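Local coordinates for RNA pseudouridylate synthase domain-containing protein 4 (Homo sapiens, PDB 5UBA), which isomerises uridine to pseudouridine in mitochondrial RNAs, including 16S ribosomal RNA, where the modification is needed to assemble a functional mitochondrial ribosome, at residues V203-S206 / F207-C211; S243-R246 / Y247-L250. All coordinates share one frame; numbering follows the deposited sequence.

Contact 1: V203-S206 / F207-C211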
# COMPACT_ATOMS: atom_id res chain seq x y z
N VAL A 203 5.63 -4.92 7.05
CA VAL A 203 6.61 -5.69 7.85
C VAL A 203 7.70 -4.75 8.36
O VAL A 203 8.04 -4.77 9.55
CB VAL A 203 7.15 -6.87 7.05
CG1 VAL A 203 8.30 -7.59 7.77
CG2 VAL A 203 6.02 -7.85 6.75
N HIS A 204 8.21 -3.87 7.52
CA HIS A 204 9.22 -2.93 7.99
C HIS A 204 8.68 -2.00 9.08
O HIS A 204 9.36 -1.73 10.07
CB HIS A 204 9.77 -2.13 6.83
CG HIS A 204 10.86 -2.83 6.09
ND1 HIS A 204 11.39 -2.33 4.93
CD2 HIS A 204 11.57 -3.95 6.39
CE1 HIS A 204 12.39 -3.12 4.54
NE2 HIS A 204 12.51 -4.11 5.40
N LEU A 205 7.46 -1.50 8.93
CA LEU A 205 6.89 -0.62 9.97
C LEU A 205 6.62 -1.37 11.28
O LEU A 205 6.94 -0.88 12.36
CB LEU A 205 5.59 0.03 9.48
CG LEU A 205 5.75 1.27 8.63
CD1 LEU A 205 4.43 1.63 7.95
CD2 LEU A 205 6.25 2.45 9.43
N SER A 206 6.01 -2.55 11.19
CA SER A 206 5.61 -3.30 12.39
C SER A 206 6.82 -3.86 13.10
O SER A 206 7.00 -3.60 14.29
CB SER A 206 4.63 -4.41 12.06
OG SER A 206 4.25 -5.00 13.29
N PHE A 207 7.65 -4.60 12.39
CA PHE A 207 8.75 -5.34 13.02
C PHE A 207 10.00 -4.49 13.11
O PHE A 207 10.75 -4.60 14.10
CB PHE A 207 9.00 -6.64 12.27
CG PHE A 207 7.86 -7.61 12.31
CD1 PHE A 207 7.41 -8.11 13.52
CD2 PHE A 207 7.25 -8.04 11.16
CE1 PHE A 207 6.35 -9.01 13.58
CE2 PHE A 207 6.19 -8.95 11.20
CZ PHE A 207 5.73 -9.42 12.41
N GLY A 208 10.26 -3.63 12.14
CA GLY A 208 11.45 -2.78 12.16
C GLY A 208 11.35 -1.57 13.07
O GLY A 208 12.30 -1.18 13.73
N LEU A 209 10.19 -0.92 13.08
CA LEU A 209 9.99 0.28 13.86
C LEU A 209 9.04 0.15 15.05
O LEU A 209 8.85 1.10 15.78
CB LEU A 209 9.50 1.41 12.94
CG LEU A 209 10.49 1.90 11.88
CD1 LEU A 209 9.82 2.71 10.80
CD2 LEU A 209 11.59 2.72 12.54
N ASP A 210 8.40 -1.01 15.22
CA ASP A 210 7.34 -1.17 16.23
C ASP A 210 6.23 -0.12 16.08
O ASP A 210 5.68 0.38 17.05
CB ASP A 210 7.94 -1.12 17.65
CG ASP A 210 6.95 -1.57 18.71
OD1 ASP A 210 6.08 -2.42 18.42
OD2 ASP A 210 7.03 -1.03 19.84
N CYS A 211 5.90 0.19 14.82
CA CYS A 211 4.86 1.15 14.50
C CYS A 211 3.94 0.54 13.45
O CYS A 211 3.93 0.98 12.31
CB CYS A 211 5.42 2.47 14.00
SG CYS A 211 6.41 3.39 15.23
O HOH W 1 7.15 -4.94 17.39
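Val203 meets Phe207 one helical turn on, with its CG1 methyl lying in the ring plane at the edge, 3.6 Å from Phe207 CD2. That methyl stands anti to its own backbone N (chi1 173°), the setting that carries it forward to the phenyl group. The same two residues share a helical bond, Phe207 N to Val203 O at 2.9 Å. In the next apolar pair, Leu205 CD2 lies 3.8 Å from Leu209 CD1. Around Leu205 the backbone bonding is weaker: a pi-type turn at 204-206 widens the helix, and His204 O takes only weak bonds from Gly208 N and Leu209 N.

This is the C-terminal end of helix 200-209 in the catalytic domain of an RluA-family pseudouridine synthase. Asp210 adopts positive phi and turns the chain back, so that Cys211 N reaches Leu205 O at 2.9 Å and a nearly straight 164°, a closure one residue wider than in a Schellman motif. Leu205 CB also lies 3.4 Å from Cys211 O. A water donates to Asp210 OD1 at 2.9 Å and, weakly, to Ser206 O.

Ser206 OG sits over one face of the Phe207 ring and hydrogen-bonds Tyr219 O, tying the helix to the following loop. Trp222 meets the phenyl ring with its plane inclined by about 50°. With an alanine at Phe207, Val203 CG1 would probably lose its aromatic edge, and Trp222 its partner ring. His204, on another side of the helix, bonds Thr175 OG1 through ND1 and Ile132 O through NE2.

Contact 2: S243-R246 / Y247-L250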
# COMPACT_ATOMS: atom_id res chain seq x y z
N SER A 243 -13.83 -4.31 21.20
CA SER A 243 -14.46 -5.40 20.45
C SER A 243 -14.65 -5.15 18.95
O SER A 243 -14.82 -6.11 18.20
CB SER A 243 -15.83 -5.74 21.07
OG SER A 243 -16.79 -4.73 20.85
N LYS A 244 -14.66 -3.88 18.54
CA LYS A 244 -14.83 -3.51 17.14
C LYS A 244 -13.51 -3.24 16.44
O LYS A 244 -13.51 -2.98 15.24
CB LYS A 244 -15.70 -2.25 17.02
CG LYS A 244 -17.11 -2.41 17.58
CD LYS A 244 -17.92 -3.43 16.81
CE LYS A 244 -19.39 -3.41 17.23
NZ LYS A 244 -19.57 -3.88 18.63
N ALA A 245 -12.39 -3.29 17.17
CA ALA A 245 -11.09 -3.05 16.55
C ALA A 245 -10.81 -3.99 15.39
O ALA A 245 -10.22 -3.56 14.38
CB ALA A 245 -9.97 -3.15 17.58
N ARG A 246 -11.27 -5.23 15.46
CA ARG A 246 -11.07 -6.19 14.38
C ARG A 246 -11.63 -5.76 13.01
O ARG A 246 -11.19 -6.28 11.99
CB ARG A 246 -11.61 -7.56 14.74
CG ARG A 246 -13.12 -7.61 14.90
CD ARG A 246 -13.54 -8.88 15.65
NE ARG A 246 -13.37 -10.10 14.85
CZ ARG A 246 -13.74 -11.33 15.23
NH1 ARG A 246 -14.33 -11.54 16.41
NH2 ARG A 246 -13.55 -12.35 14.40
N TYR A 247 -12.59 -4.84 13.02
CA TYR A 247 -13.21 -4.34 11.79
C TYR A 247 -12.59 -3.07 11.25
O TYR A 247 -13.04 -2.55 10.22
CB TYR A 247 -14.73 -4.17 11.98
CG TYR A 247 -15.35 -5.41 12.60
CD1 TYR A 247 -15.25 -6.64 12.01
CD2 TYR A 247 -16.05 -5.31 13.81
CE1 TYR A 247 -15.82 -7.78 12.58
CE2 TYR A 247 -16.58 -6.45 14.41
CZ TYR A 247 -16.48 -7.66 13.79
OH TYR A 247 -17.01 -8.80 14.38
N ILE A 248 -11.57 -2.56 11.93
CA ILE A 248 -10.84 -1.40 11.43
C ILE A 248 -10.06 -1.86 10.18
O ILE A 248 -9.32 -2.84 10.24
CB ILE A 248 -9.84 -0.86 12.46
CG1 ILE A 248 -10.58 -0.32 13.69
CG2 ILE A 248 -8.95 0.23 11.89
CD1 ILE A 248 -9.70 -0.09 14.88
N PRO A 249 -10.24 -1.13 9.06
CA PRO A 249 -9.47 -1.48 7.85
C PRO A 249 -8.01 -1.07 7.95
O PRO A 249 -7.66 -0.16 8.69
CB PRO A 249 -10.13 -0.66 6.77
CG PRO A 249 -10.62 0.55 7.49
CD PRO A 249 -11.11 0.02 8.81
N LEU A 250 -7.17 -1.73 7.17
CA LEU A 250 -5.81 -1.23 6.97
C LEU A 250 -5.84 0.20 6.42
O LEU A 250 -6.71 0.54 5.62
CB LEU A 250 -5.06 -2.13 6.01
CG LEU A 250 -3.54 -1.93 5.96
CD1 LEU A 250 -2.84 -2.43 7.22
CD2 LEU A 250 -3.03 -2.65 4.73
O HOH W 2 -10.56 -5.16 9.47
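Arg246 lies alongside Tyr247 where residues 244-248 form two overlapping type I beta turns, in the loop between helix 232-238 and strand 252-259 of the pseudouridine synthase domain.

The turns are made by two backbone bonds, each reaching three residues back. Tyr247 N donates to Lys244 O at 3.0 Å, and Ile248 N to Ala245 O, also at 3.0 Å. Both N-H groups point well at their acceptors but arrive from above the carbonyl planes, as the tight winding of the chain demands.

Among the side chains, the clearest interaction is a CH-pi contact. Arg246 CG sits 3.5 Å from the centroid of the Tyr247 ring, only 9° off its normal, and Arg246 CD continues outward at 3.7 Å from Tyr247 CZ. With chi1 at 66°, CG is wedged between the backbone N and the carbonyl carbon of Arg246, which turns the chain over the tyrosine. The two side chains point the same way, and the guanidinium ends up almost parallel to the ring plane, 5° apart, with Tyr247 OH over one of its faces. The Lys244 side chain crosses the tyrosine at an angle, its CD near Tyr247 CD2.

The purely aliphatic pair is Ala245 with Ile248: Ala245 CB touches Ile248 CD1 at 4.1 Å, both residues being buried, and Leu230 packs against the isoleucine.

Polar links fix the exit of the turns. Ile248 O accepts a bond from His217 NE2, a residue of the calcium site, while Leu250 N bonds Tyr43 OH and Glu85 OE2. Water reinforces the same corner: one molecule donates to Arg246 O at 2.8 Å and to Ile248 O at 2.7 Å.

Contact 1 comes first along the chain, at the end of helix 200-209, and contact 2 follows in the loop that leads into strand 252-259. Their centres are 19 Å apart and their nearest atoms about 8 Å, so they do not touch. The loop carrying the calcium ligands His217, Ser220, Asn223 and Ala226 connects them: contact 1 bonds it at Tyr219 and contact 2 at His217. The helix of contact 1 packs on strands 112-120 and 127-130 of the mixed sheet that strand 252-259 also joins. Contact 1 is nearer the catalytic centre, with the Val203 side chain about 9 Å from that of Asp83, the probable catalytic aspartate by family similarity.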